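Local coordinates for protein aldehyde Dehydrogenase (PDB 4O6R) that probably oxidises aldehydes with NAD(P)+ as the electron acceptor, as other members of the aldehyde dehydrogenase family do, and binds AMP in its nucleotide pocket, at residues 11-16 against 208-213; 20-25 against 47-52; 38-43 against 185-190; 52-57 against 176-181; 150-155 against 165-170. One frame throughout, in Å; residues are numbered along the deposited sequence.

Five contacts around one nucleotide-binding sheet illustrate how chemistry follows place. Contacts 1, 3, 4 and 5 are buried, contact 2 only partly so. Contacts 4 and 5 pack helices 47-66 and 159-172 against the neighbouring parallel strands 176-180 and 138-153: contact 4 through alanines and valines, contact 5 through a buried glutamine amide laid along a lysine, with one bond to a helix carbonyl. Contact 1 relies on paired backbone hydrogen bonds, because strand meets strand there. Contact 3 is purely apolar, a strand of a separate hairpin lying on helix 187-199. Contact 2 turns instead to a carboxylate and two waters; it shares helix 47-66 with contact 4. Contacts 1, 4 and 5 all reach the bound AMP.

Contact 1: 11-16 against 208-213; sequences TQLFID and IVPGYG. With AMP (adenosine monophosphate), chain E.
A short antiparallel bridge joins the N-terminal strand 13-15 to the end of strand 206-208, at the margin of the nucleotide-binding sheet. Phe14 and Ile208 form a hydrogen-bonded pair: Phe14 N gives a nearly straight bond to Ile208 O (3.0 Å, 168°), and Ile208 N returns a more bent one to Phe14 O (2.8 Å, 142°). Both donors lie in the plane of the carbonyl they meet. Beyond this single bridge the chain 208-213 leaves the strand and runs on to helix 213-222, consistent with the strand-turn-helix of a Rossmann-type fold, where Gly213 CA comes within 3.4 Å of AMP N9. Side chains pack beside the bridge. Leu13, its CG anti to the carbonyl carbon, crosses Pro210 obliquely and sets CD2 3.7 Å from the ring carbon CD of Pro210. Ile15 lies at about a right angle to Val209, with CD1 4.2 Å from Val209 CG1. The ring of Phe14 meets Phe19 edge-to-face, while Ile208 packs on helix 187-199.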
# COMPACT_ATOMS: atom_id res chain seq x y z
N THR A 11 -31.93 17.22 23.47
CA THR A 11 -31.06 17.89 24.40
C THR A 11 -30.44 16.96 25.44
O THR A 11 -29.67 17.40 26.27
CB THR A 11 -31.83 18.97 25.17
OG1 THR A 11 -32.85 18.31 25.93
CG2 THR A 11 -32.45 19.99 24.22
N GLN A 12 -30.79 15.69 25.42
CA GLN A 12 -30.29 14.75 26.41
C GLN A 12 -29.01 14.01 25.95
O GLN A 12 -28.61 14.09 24.81
CB GLN A 12 -31.40 13.74 26.70
CG GLN A 12 -32.66 14.33 27.34
CD GLN A 12 -33.84 13.39 27.23
OE1 GLN A 12 -34.29 13.07 26.13
NE2 GLN A 12 -34.32 12.91 28.36
N LEU A 13 -28.39 13.28 26.87
CA LEU A 13 -27.30 12.37 26.56
C LEU A 13 -27.85 11.28 25.68
O LEU A 13 -29.06 10.97 25.72
CB LEU A 13 -26.71 11.73 27.82
CG LEU A 13 -26.40 12.59 29.05
CD1 LEU A 13 -25.70 11.80 30.13
CD2 LEU A 13 -25.63 13.83 28.69
N PHE A 14 -26.99 10.69 24.86
CA PHE A 14 -27.41 9.56 24.04
C PHE A 14 -26.54 8.40 24.43
O PHE A 14 -25.32 8.43 24.20
CB PHE A 14 -27.31 9.83 22.56
CG PHE A 14 -27.97 8.78 21.71
CD1 PHE A 14 -27.26 7.67 21.26
CD2 PHE A 14 -29.31 8.89 21.34
CE1 PHE A 14 -27.86 6.71 20.46
CE2 PHE A 14 -29.91 7.95 20.54
CZ PHE A 14 -29.19 6.85 20.10
N ILE A 15 -27.16 7.40 25.05
CA ILE A 15 -26.43 6.29 25.63
C ILE A 15 -27.20 5.02 25.33
O ILE A 15 -28.41 4.92 25.58
CB ILE A 15 -26.25 6.45 27.14
CG1 ILE A 15 -25.36 7.63 27.42
CG2 ILE A 15 -25.66 5.21 27.79
CD1 ILE A 15 -25.15 7.88 28.88
N ASP A 16 -26.48 4.04 24.79
CA ASP A 16 -27.04 2.74 24.51
C ASP A 16 -28.33 2.87 23.70
O ASP A 16 -29.31 2.21 23.99
CB ASP A 16 -27.26 1.95 25.81
CG ASP A 16 -27.17 0.45 25.61
OD1 ASP A 16 -26.75 -0.02 24.53
OD2 ASP A 16 -27.50 -0.27 26.56
N ILE A 208 -23.10 9.70 22.97
CA ILE A 208 -22.77 11.12 23.08
C ILE A 208 -23.00 11.62 24.51
O ILE A 208 -24.11 11.50 25.05
CB ILE A 208 -23.61 11.99 22.13
CG1 ILE A 208 -23.62 11.37 20.73
CG2 ILE A 208 -23.09 13.41 22.08
CD1 ILE A 208 -22.28 11.33 20.04
N VAL A 209 -21.96 12.21 25.10
CA VAL A 209 -22.01 12.63 26.50
C VAL A 209 -21.49 14.07 26.69
O VAL A 209 -20.42 14.30 27.21
CB VAL A 209 -21.28 11.64 27.40
CG1 VAL A 209 -22.08 10.35 27.48
CG2 VAL A 209 -19.90 11.34 26.88
N PRO A 210 -22.27 15.07 26.21
CA PRO A 210 -21.90 16.45 26.45
C PRO A 210 -21.84 16.71 27.97
O PRO A 210 -22.70 16.22 28.72
CB PRO A 210 -23.06 17.25 25.86
CG PRO A 210 -23.88 16.30 25.07
CD PRO A 210 -23.65 14.95 25.71
N GLY A 211 -20.86 17.47 28.38
CA GLY A 211 -20.64 17.79 29.79
C GLY A 211 -19.35 18.57 29.87
O GLY A 211 -18.69 18.78 28.86
N TYR A 212 -19.00 19.01 31.07
CA TYR A 212 -17.79 19.77 31.25
C TYR A 212 -16.54 18.92 31.02
O TYR A 212 -16.52 17.70 31.21
CB TYR A 212 -17.72 20.38 32.65
CG TYR A 212 -18.78 21.40 32.93
CD1 TYR A 212 -18.96 22.53 32.10
CD2 TYR A 212 -19.62 21.26 34.03
CE1 TYR A 212 -19.94 23.48 32.37
CE2 TYR A 212 -20.59 22.21 34.30
CZ TYR A 212 -20.74 23.30 33.48
OH TYR A 212 -21.73 24.20 33.80
N GLY A 213 -15.48 19.60 30.64
CA GLY A 213 -14.19 18.96 30.46
C GLY A 213 -13.70 18.29 31.71
O GLY A 213 -13.20 17.16 31.68
P AMP E . -9.95 23.05 25.62
O1P AMP E . -8.77 22.72 24.77
O2P AMP E . -9.67 22.84 27.12
O3P AMP E . -10.62 24.38 25.23
O5' AMP E . -11.16 21.97 25.30
C5' AMP E . -11.56 21.31 24.06
C4' AMP E . -12.49 20.13 24.45
O4' AMP E . -11.89 19.42 25.55
C3' AMP E . -13.90 20.47 24.95
O3' AMP E . -14.95 19.54 24.52
C2' AMP E . -13.72 20.49 26.48
O2' AMP E . -14.91 20.35 27.28
C1' AMP E . -12.71 19.37 26.72
N9 AMP E . -11.90 19.47 27.99
C8 AMP E . -11.64 20.59 28.74
N7 AMP E . -10.90 20.26 29.85
C5 AMP E . -10.65 18.92 29.83
C6 AMP E . -9.93 17.92 30.65
N6 AMP E . -9.29 18.25 31.78
N1 AMP E . -9.90 16.62 30.28
C2 AMP E . -10.53 16.25 29.16
N3 AMP E . -11.22 17.09 28.36
C4 AMP E . -11.32 18.42 28.61

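Contact 2: 20-25 against 47-52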
# COMPACT_ATOMS: atom_id res chain seq x y z
N VAL A 20 -31.27 10.03 27.13
CA VAL A 20 -31.46 9.91 28.57
C VAL A 20 -30.94 11.13 29.32
O VAL A 20 -29.98 11.77 28.87
CB VAL A 20 -30.75 8.65 29.15
CG1 VAL A 20 -31.42 7.39 28.66
CG2 VAL A 20 -29.27 8.62 28.77
N ASP A 21 -31.57 11.45 30.46
CA ASP A 21 -31.05 12.48 31.36
C ASP A 21 -29.74 11.98 32.00
O ASP A 21 -29.46 10.79 32.03
CB ASP A 21 -32.04 12.82 32.47
CG ASP A 21 -33.31 13.45 31.95
OD1 ASP A 21 -33.33 14.04 30.87
OD2 ASP A 21 -34.32 13.34 32.65
N ALA A 22 -28.94 12.92 32.50
CA ALA A 22 -27.74 12.58 33.29
C ALA A 22 -28.14 11.92 34.62
O ALA A 22 -29.16 12.23 35.20
CB ALA A 22 -26.93 13.82 33.54
N VAL A 23 -27.31 10.99 35.08
CA VAL A 23 -27.48 10.33 36.39
C VAL A 23 -27.76 11.32 37.54
O VAL A 23 -28.69 11.10 38.31
CB VAL A 23 -26.23 9.47 36.69
CG1 VAL A 23 -26.08 9.13 38.17
CG2 VAL A 23 -26.29 8.19 35.86
N ASP A 24 -26.97 12.40 37.64
CA ASP A 24 -27.16 13.43 38.69
C ASP A 24 -28.22 14.48 38.34
O ASP A 24 -28.48 15.38 39.11
CB ASP A 24 -25.83 14.14 38.98
CG ASP A 24 -24.76 13.21 39.55
OD1 ASP A 24 -25.07 12.06 39.97
OD2 ASP A 24 -23.58 13.62 39.59
N ARG A 25 -28.79 14.37 37.14
CA ARG A 25 -29.88 15.24 36.68
C ARG A 25 -29.41 16.69 36.46
O ARG A 25 -30.24 17.60 36.39
CB ARG A 25 -31.10 15.15 37.64
N ALA A 47 -19.00 11.77 35.46
CA ALA A 47 -18.27 10.50 35.39
C ALA A 47 -19.17 9.28 35.33
O ALA A 47 -18.93 8.36 34.55
CB ALA A 47 -17.33 10.40 36.58
N ALA A 48 -20.23 9.27 36.13
CA ALA A 48 -21.16 8.13 36.13
C ALA A 48 -21.80 7.92 34.75
O ALA A 48 -22.08 6.78 34.36
CB ALA A 48 -22.23 8.32 37.19
N ASP A 49 -22.02 8.99 34.02
CA ASP A 49 -22.63 8.89 32.69
C ASP A 49 -21.61 8.40 31.67
O ASP A 49 -21.92 7.58 30.82
CB ASP A 49 -23.16 10.24 32.24
CG ASP A 49 -24.25 10.77 33.18
OD1 ASP A 49 -25.34 10.15 33.24
OD2 ASP A 49 -23.97 11.79 33.86
N VAL A 50 -20.40 8.91 31.78
CA VAL A 50 -19.31 8.36 30.98
C VAL A 50 -19.17 6.85 31.22
O VAL A 50 -19.00 6.09 30.26
CB VAL A 50 -17.98 9.08 31.26
CG1 VAL A 50 -16.84 8.37 30.55
CG2 VAL A 50 -18.09 10.52 30.79
N ASP A 51 -19.26 6.43 32.47
CA ASP A 51 -19.23 4.98 32.76
C ASP A 51 -20.34 4.20 32.05
O ASP A 51 -20.09 3.18 31.45
CB ASP A 51 -19.27 4.72 34.27
CG ASP A 51 -17.99 5.15 34.98
OD1 ASP A 51 -17.01 5.45 34.28
OD2 ASP A 51 -17.97 5.24 36.23
N LEU A 52 -21.57 4.72 32.08
CA LEU A 52 -22.68 4.09 31.39
C LEU A 52 -22.42 4.03 29.89
O LEU A 52 -22.73 3.03 29.25
CB LEU A 52 -23.99 4.84 31.68
CG LEU A 52 -24.50 4.71 33.11
CD1 LEU A 52 -25.69 5.63 33.32
CD2 LEU A 52 -24.90 3.28 33.45
O HOH W 1 -27.39 8.85 32.07
O HOH W 2 -24.71 12.99 36.07
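The buried carboxylate of Asp49 is the flat group of this contact. Leu13 CD1 lies squarely over one face, 3.5 Å from Asp49 CG, and Ala22 CB stands obliquely above that same face, 3.6 Å from Asp49 OD2. On the opposite side is Val23 CG2, 3.4 Å from Asp49 OD1. At the edge, OD1 takes the backbone N-H of Val23 on its syn lone pair, the side facing OD2, in a nearly straight bond (2.8 Å from Val23 N to Asp49 OD1, 169°). A water bound to Asp21 O also donates to OD1, so this oxygen is gripped twice. OD2 receives a second water, which in turn accepts Asp24 N, and a further bond from Thr46 N. With four donors around it, the carboxylate probably stays ionised.

Around this polar centre lie two apolar contacts. Val23, its CG1 anti to the backbone N (chi1 161°), divides its methyls: CG1 rests 4.1 Å from Ala48 CB, while CG2 lies 3.7 Å from Leu52 CD1, the two side chains crossing obliquely. Direct and water-mediated bonds of one carboxylate thus tie the type I beta turn Ala22-Arg25, between strands 18-20 and 27-32, to the first turns of helix 47-66.

Contact 3: 38-43 against 185-190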
# COMPACT_ATOMS: atom_id res chain seq x y z
N VAL A 38 -30.64 32.06 26.01
CA VAL A 38 -30.60 30.63 26.25
C VAL A 38 -31.43 29.92 25.20
O VAL A 38 -32.63 30.09 25.13
CB VAL A 38 -31.17 30.29 27.63
CG1 VAL A 38 -31.21 28.78 27.85
CG2 VAL A 38 -30.34 30.99 28.70
N ILE A 39 -30.78 29.09 24.39
CA ILE A 39 -31.46 28.28 23.41
C ILE A 39 -32.22 27.19 24.16
O ILE A 39 -33.41 27.01 23.98
CB ILE A 39 -30.48 27.66 22.40
CG1 ILE A 39 -29.75 28.77 21.61
CG2 ILE A 39 -31.19 26.72 21.42
CD1 ILE A 39 -28.53 28.26 20.88
N THR A 40 -31.52 26.48 25.02
CA THR A 40 -32.10 25.37 25.75
C THR A 40 -31.13 24.98 26.84
O THR A 40 -29.98 25.44 26.87
CB THR A 40 -32.32 24.15 24.83
OG1 THR A 40 -32.92 23.08 25.57
CG2 THR A 40 -30.94 23.62 24.22
N LYS A 41 -31.58 24.09 27.72
CA LYS A 41 -30.70 23.40 28.64
C LYS A 41 -30.42 22.02 28.05
O LYS A 41 -31.30 21.43 27.44
CB LYS A 41 -31.37 23.24 30.03
CG LYS A 41 -31.84 24.56 30.63
CD LYS A 41 -32.44 24.37 32.03
CE LYS A 41 -32.64 25.70 32.73
NZ LYS A 41 -31.34 26.36 33.05
N ILE A 42 -29.19 21.52 28.21
CA ILE A 42 -28.87 20.14 27.85
C ILE A 42 -28.56 19.33 29.11
O ILE A 42 -28.15 19.88 30.12
CB ILE A 42 -27.64 20.02 26.93
CG1 ILE A 42 -26.45 20.78 27.51
CG2 ILE A 42 -27.99 20.47 25.52
CD1 ILE A 42 -25.12 20.22 27.08
N ALA A 43 -28.73 18.02 29.03
CA ALA A 43 -28.25 17.16 30.08
C ALA A 43 -26.71 17.27 30.21
O ALA A 43 -26.00 17.36 29.20
CB ALA A 43 -28.70 15.73 29.82
N THR A 185 -21.49 24.03 22.38
CA THR A 185 -22.16 23.87 21.09
C THR A 185 -22.53 22.40 20.85
O THR A 185 -21.98 21.77 19.95
CB THR A 185 -21.24 24.30 19.92
OG1 THR A 185 -20.02 23.52 19.95
CG2 THR A 185 -20.91 25.76 20.01
N PRO A 186 -23.41 21.84 21.69
CA PRO A 186 -23.62 20.38 21.62
C PRO A 186 -24.75 19.96 20.68
O PRO A 186 -24.97 18.77 20.48
CB PRO A 186 -24.03 20.04 23.05
CG PRO A 186 -24.79 21.24 23.48
CD PRO A 186 -23.99 22.40 22.92
N LEU A 187 -25.50 20.91 20.17
CA LEU A 187 -26.82 20.56 19.65
C LEU A 187 -26.80 19.76 18.33
O LEU A 187 -27.55 18.78 18.17
CB LEU A 187 -27.67 21.81 19.53
CG LEU A 187 -27.95 22.51 20.87
CD1 LEU A 187 -28.72 23.78 20.66
CD2 LEU A 187 -28.72 21.58 21.81
N SER A 188 -25.93 20.13 17.40
CA SER A 188 -25.88 19.43 16.11
C SER A 188 -25.39 17.98 16.28
O SER A 188 -25.85 17.09 15.57
CB SER A 188 -25.05 20.25 15.11
OG SER A 188 -23.69 20.27 15.49
N THR A 189 -24.53 17.73 17.27
CA THR A 189 -24.04 16.40 17.55
C THR A 189 -25.15 15.46 18.03
O THR A 189 -25.20 14.29 17.65
CB THR A 189 -22.93 16.47 18.62
OG1 THR A 189 -21.87 17.28 18.12
CG2 THR A 189 -22.38 15.08 18.91
N LEU A 190 -26.03 15.99 18.85
CA LEU A 190 -27.19 15.26 19.30
C LEU A 190 -28.14 14.94 18.11
O LEU A 190 -28.75 13.88 18.07
CB LEU A 190 -27.90 16.04 20.41
CG LEU A 190 -27.06 16.23 21.67
CD1 LEU A 190 -27.87 16.92 22.75
CD2 LEU A 190 -26.59 14.89 22.22
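Apolar packing carries this contact, and Leu187 is its centre. With CG anti to the carbonyl carbon, its two methyls part: CD1 meets Ile39 CG2 at 3.9 Å, and CD2 sits between two residues of the strand, 3.9 Å from Thr40 CG2 and equally far from Ile42 CG2. Leu187 crosses both isoleucines obliquely but slides past Thr40 in the opposite direction. Ile42 carries the other half. Its CG1 takes the crowded position between backbone N and carbonyl carbon (chi1 51°), and CD1 and CG2 both face Pro186 CG from one side, CD1 at 3.8 Å.

Between the two segments there is no polar bond; Thr40 OG1, anti to the backbone N, donates to Lys41 O (3.0 Å) from above the carbonyl plane, leaving its methyl directed at Leu187.

Strand 37-43 is paired with strand 27-32 in a two-stranded antiparallel sheet, and this contact lays it on the N-terminal part of helix 187-199. Helix 87-98 flanks both partners, through Leu96 on Ile39 and Asp97 on Pro186, while Pro210 touches Ile42.

Contact 4: 52-57 against 176-181. With AMP (adenosine monophosphate), chain E.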
# COMPACT_ATOMS: atom_id res chain seq x y z
N LEU A 52 -21.57 4.72 32.08
CA LEU A 52 -22.68 4.09 31.39
C LEU A 52 -22.42 4.03 29.89
O LEU A 52 -22.73 3.03 29.25
CB LEU A 52 -23.99 4.84 31.68
CG LEU A 52 -24.50 4.71 33.11
CD1 LEU A 52 -25.69 5.63 33.32
CD2 LEU A 52 -24.90 3.28 33.45
N ALA A 53 -21.86 5.10 29.32
CA ALA A 53 -21.58 5.16 27.90
C ALA A 53 -20.50 4.17 27.49
O ALA A 53 -20.64 3.51 26.47
CB ALA A 53 -21.19 6.57 27.51
N VAL A 54 -19.42 4.09 28.27
CA VAL A 54 -18.37 3.14 27.98
C VAL A 54 -18.89 1.71 28.16
O VAL A 54 -18.61 0.85 27.35
CB VAL A 54 -17.11 3.39 28.83
CG1 VAL A 54 -16.08 2.29 28.63
CG2 VAL A 54 -16.49 4.75 28.49
N ASP A 55 -19.67 1.45 29.20
CA ASP A 55 -20.32 0.13 29.34
C ASP A 55 -21.13 -0.26 28.09
O ASP A 55 -21.03 -1.38 27.58
CB ASP A 55 -21.22 0.10 30.58
CG ASP A 55 -20.43 0.07 31.88
OD1 ASP A 55 -19.18 0.02 31.83
OD2 ASP A 55 -21.08 0.08 32.96
N ALA A 56 -21.94 0.66 27.60
CA ALA A 56 -22.76 0.41 26.40
C ALA A 56 -21.89 0.12 25.17
O ALA A 56 -22.15 -0.83 24.43
CB ALA A 56 -23.67 1.59 26.14
N ALA A 57 -20.86 0.94 24.97
CA ALA A 57 -19.93 0.73 23.87
C ALA A 57 -19.18 -0.59 24.00
O ALA A 57 -18.92 -1.24 22.98
CB ALA A 57 -18.97 1.90 23.76
N THR A 176 -16.21 1.05 18.68
CA THR A 176 -17.41 1.73 19.17
C THR A 176 -16.93 3.00 19.83
O THR A 176 -15.73 3.16 20.13
CB THR A 176 -18.22 0.86 20.14
OG1 THR A 176 -17.36 0.38 21.18
CG2 THR A 176 -18.85 -0.27 19.40
N VAL A 177 -17.85 3.92 20.04
CA VAL A 177 -17.50 5.32 20.28
C VAL A 177 -18.22 5.94 21.46
O VAL A 177 -19.41 5.78 21.61
CB VAL A 177 -17.76 6.19 19.02
CG1 VAL A 177 -17.69 7.68 19.33
CG2 VAL A 177 -16.75 5.82 17.95
N VAL A 178 -17.45 6.64 22.29
CA VAL A 178 -18.01 7.55 23.28
C VAL A 178 -17.42 8.92 22.94
O VAL A 178 -16.21 9.11 23.01
CB VAL A 178 -17.64 7.16 24.71
CG1 VAL A 178 -18.21 8.15 25.69
CG2 VAL A 178 -18.13 5.72 24.99
N LEU A 179 -18.30 9.83 22.54
CA LEU A 179 -17.89 11.12 22.09
C LEU A 179 -18.40 12.20 23.08
O LEU A 179 -19.58 12.26 23.41
CB LEU A 179 -18.35 11.38 20.66
CG LEU A 179 -17.81 12.66 19.98
CD1 LEU A 179 -17.56 12.45 18.48
CD2 LEU A 179 -18.77 13.79 20.14
N LYS A 180 -17.48 13.05 23.51
CA LYS A 180 -17.81 14.20 24.35
C LYS A 180 -17.69 15.49 23.54
O LYS A 180 -16.59 16.04 23.37
CB LYS A 180 -16.93 14.29 25.61
CG LYS A 180 -17.50 15.36 26.60
CD LYS A 180 -16.47 16.21 27.33
CE LYS A 180 -16.10 17.49 26.64
NZ LYS A 180 -17.15 18.54 26.58
N PRO A 181 -18.82 15.98 23.00
CA PRO A 181 -18.74 17.23 22.23
C PRO A 181 -18.67 18.40 23.18
O PRO A 181 -18.90 18.24 24.40
CB PRO A 181 -20.06 17.23 21.45
CG PRO A 181 -21.02 16.58 22.39
CD PRO A 181 -20.22 15.51 23.12
P AMP E . -9.95 23.05 25.62
O1P AMP E . -8.77 22.72 24.77
O2P AMP E . -9.67 22.84 27.12
O3P AMP E . -10.62 24.38 25.23
O5' AMP E . -11.16 21.97 25.30
C5' AMP E . -11.56 21.31 24.06
C4' AMP E . -12.49 20.13 24.45
O4' AMP E . -11.89 19.42 25.55
C3' AMP E . -13.90 20.47 24.95
O3' AMP E . -14.95 19.54 24.52
C2' AMP E . -13.72 20.49 26.48
O2' AMP E . -14.91 20.35 27.28
C1' AMP E . -12.71 19.37 26.72
N9 AMP E . -11.90 19.47 27.99
C8 AMP E . -11.64 20.59 28.74
N7 AMP E . -10.90 20.26 29.85
C5 AMP E . -10.65 18.92 29.83
C6 AMP E . -9.93 17.92 30.65
N6 AMP E . -9.29 18.25 31.78
N1 AMP E . -9.90 16.62 30.28
C2 AMP E . -10.53 16.25 29.16
N3 AMP E . -11.22 17.09 28.36
C4 AMP E . -11.32 18.42 28.61
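Val178 marks the tight part of this contact, its two methyls set into the surface of helix 52-57. CG1, anti to the backbone N, lies 3.8 Å from Ala53 CB, and CG2 fits between Ala53 O (3.7 Å), Val54 CG2 and Ala57 CB. The alanines let the strand come close: the short axes approach to 8.0 Å and run nearly antiparallel, at 163°. At the other end Thr176, with OG1 in the crowded position between backbone N and carbonyl carbon (chi1 53°), donates to Ala57 O at 2.9 Å, from well above the carbonyl plane. Looser is the outer flank, where exposed Leu52 and Asp55 take no part in packing against the strand. At the strand's C-terminal end Lys180 gives NZ to AMP O2' (3.0 Å) and, more weakly, to O3', and is steadied by Pro181 O, Gly211 O and a salt bridge to Glu183. Helix 47-66 covers the strand; such a parallel strand presenting a ribose-binding lysine is characteristic of the Rossmann-type domain of aldehyde dehydrogenases.

Contact 5: 150-155 against 165-170; sequences VGQIVP and WKMGPA. With AMP (adenosine monophosphate), chain E.
Gln152 reaches from strand 150-153 to helix 165-170. From CB the chain leaves with CG anti to the carbonyl carbon (chi1 -51°) and continues extended, so that CD arrives over the helix, 3.7 Å from Lys166 CB. There the amide divides. NE2 donates to Lys166 O at 3.0 Å, with the carbonyl close to the amide plane of Gln152 but the nitrogen standing far above the carbonyl plane, 70° out of it. The same NE2 bonds to Tyr476 OH and lies 3.6 Å from Ala170 CB, a methyl that also meets Val150 CG2. OE1 is wedged among carbons, 3.4 Å from both Lys166 CB and Met167 CG, and finds no polar partner in the model.

The helix is kinked at Pro169, whose nitrogen makes no bond to the preceding turn. Lys166 slides past Gln152 and Val154 in the opposite direction, CG lying 4.1 Å from Val154 CG2, and sends NZ on to a salt bridge with Glu467.

On the other side of the strand, AMP O3' donates to Val154 O at 2.8 Å, and Ile153 CG2 packs against the ribose. Strand 150-153 and helix segment 165-170 run nearly antiparallel (165°). Strand 138-153 and helix 159-172 are the first strand and crossover helix of a beta-alpha-beta unit that continues into strand 176-180, with the nucleotide bound at the strand's C-terminal end as in Rossmann-type domains.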
# COMPACT_ATOMS: atom_id res chain seq x y z
N VAL A 150 -13.44 3.63 21.78
CA VAL A 150 -12.60 4.82 21.62
C VAL A 150 -13.34 6.03 22.15
O VAL A 150 -14.55 6.17 21.96
CB VAL A 150 -12.11 5.03 20.18
CG1 VAL A 150 -11.26 3.83 19.74
CG2 VAL A 150 -13.24 5.25 19.22
N GLY A 151 -12.59 6.89 22.84
CA GLY A 151 -13.12 8.09 23.42
C GLY A 151 -12.69 9.27 22.58
O GLY A 151 -11.53 9.32 22.14
N GLN A 152 -13.59 10.22 22.37
CA GLN A 152 -13.31 11.37 21.51
C GLN A 152 -13.82 12.64 22.16
O GLN A 152 -14.98 12.73 22.52
CB GLN A 152 -13.93 11.16 20.13
CG GLN A 152 -13.54 9.81 19.51
CD GLN A 152 -14.14 9.57 18.14
OE1 GLN A 152 -15.33 9.81 17.90
NE2 GLN A 152 -13.32 9.09 17.22
N ILE A 153 -12.95 13.63 22.24
CA ILE A 153 -13.26 14.92 22.85
C ILE A 153 -13.04 15.99 21.80
O ILE A 153 -11.95 16.09 21.25
CB ILE A 153 -12.39 15.18 24.10
CG1 ILE A 153 -12.72 14.15 25.18
CG2 ILE A 153 -12.64 16.58 24.66
CD1 ILE A 153 -11.73 14.05 26.31
N VAL A 154 -14.06 16.82 21.61
CA VAL A 154 -14.25 17.71 20.45
C VAL A 154 -14.54 19.15 20.90
O VAL A 154 -15.40 19.34 21.77
CB VAL A 154 -15.51 17.19 19.68
CG1 VAL A 154 -15.79 18.01 18.45
CG2 VAL A 154 -15.38 15.71 19.33
N PRO A 155 -13.86 20.19 20.33
CA PRO A 155 -14.19 21.53 20.73
C PRO A 155 -15.38 22.13 19.96
O PRO A 155 -16.07 21.42 19.21
CB PRO A 155 -12.90 22.28 20.43
CG PRO A 155 -12.34 21.61 19.26
CD PRO A 155 -12.79 20.18 19.32
N TRP A 165 -15.31 13.93 11.19
CA TRP A 165 -13.85 13.72 11.21
C TRP A 165 -13.43 12.66 12.24
O TRP A 165 -12.54 11.86 12.01
CB TRP A 165 -13.13 15.01 11.52
CG TRP A 165 -13.14 16.03 10.44
CD1 TRP A 165 -13.99 16.12 9.37
CD2 TRP A 165 -12.26 17.15 10.35
NE1 TRP A 165 -13.67 17.23 8.60
CE2 TRP A 165 -12.62 17.88 9.19
CE3 TRP A 165 -11.15 17.57 11.10
CZ2 TRP A 165 -11.90 19.01 8.76
CZ3 TRP A 165 -10.45 18.72 10.69
CH2 TRP A 165 -10.84 19.42 9.54
N LYS A 166 -14.08 12.70 13.39
CA LYS A 166 -13.85 11.76 14.48
C LYS A 166 -14.48 10.40 14.27
O LYS A 166 -13.80 9.35 14.32
CB LYS A 166 -14.43 12.34 15.75
CG LYS A 166 -13.71 13.56 16.24
CD LYS A 166 -12.35 13.21 16.75
CE LYS A 166 -11.36 14.19 16.22
NZ LYS A 166 -9.97 13.74 16.51
N MET A 167 -15.78 10.40 14.06
CA MET A 167 -16.53 9.16 14.07
C MET A 167 -16.44 8.39 12.77
O MET A 167 -16.56 7.17 12.79
CB MET A 167 -17.99 9.39 14.46
CG MET A 167 -18.09 9.92 15.88
SD MET A 167 -19.74 9.73 16.60
CE MET A 167 -20.58 11.15 15.86
N GLY A 168 -16.23 9.08 11.65
CA GLY A 168 -16.07 8.38 10.37
C GLY A 168 -15.03 7.25 10.41
O GLY A 168 -15.38 6.09 10.20
N PRO A 169 -13.76 7.58 10.68
CA PRO A 169 -12.78 6.52 10.68
C PRO A 169 -12.96 5.55 11.83
O PRO A 169 -12.75 4.36 11.64
CB PRO A 169 -11.44 7.27 10.76
CG PRO A 169 -11.73 8.61 11.29
CD PRO A 169 -13.13 8.91 10.80
N ALA A 170 -13.32 6.04 13.01
CA ALA A 170 -13.42 5.16 14.19
C ALA A 170 -14.43 4.05 13.93
O ALA A 170 -14.17 2.87 14.20
CB ALA A 170 -13.81 5.96 15.42
P AMP E . -9.95 23.05 25.62
O1P AMP E . -8.77 22.72 24.77
O2P AMP E . -9.67 22.84 27.12
O3P AMP E . -10.62 24.38 25.23
O5' AMP E . -11.16 21.97 25.30
C5' AMP E . -11.56 21.31 24.06
C4' AMP E . -12.49 20.13 24.45
O4' AMP E . -11.89 19.42 25.55
C3' AMP E . -13.90 20.47 24.95
O3' AMP E . -14.95 19.54 24.52
C2' AMP E . -13.72 20.49 26.48
O2' AMP E . -14.91 20.35 27.28
C1' AMP E . -12.71 19.37 26.72
N9 AMP E . -11.90 19.47 27.99
C8 AMP E . -11.64 20.59 28.74
N7 AMP E . -10.90 20.26 29.85
C5 AMP E . -10.65 18.92 29.83
C6 AMP E . -9.93 17.92 30.65
N6 AMP E . -9.29 18.25 31.78
N1 AMP E . -9.90 16.62 30.28
C2 AMP E . -10.53 16.25 29.16
N3 AMP E . -11.22 17.09 28.36
C4 AMP E . -11.32 18.42 28.61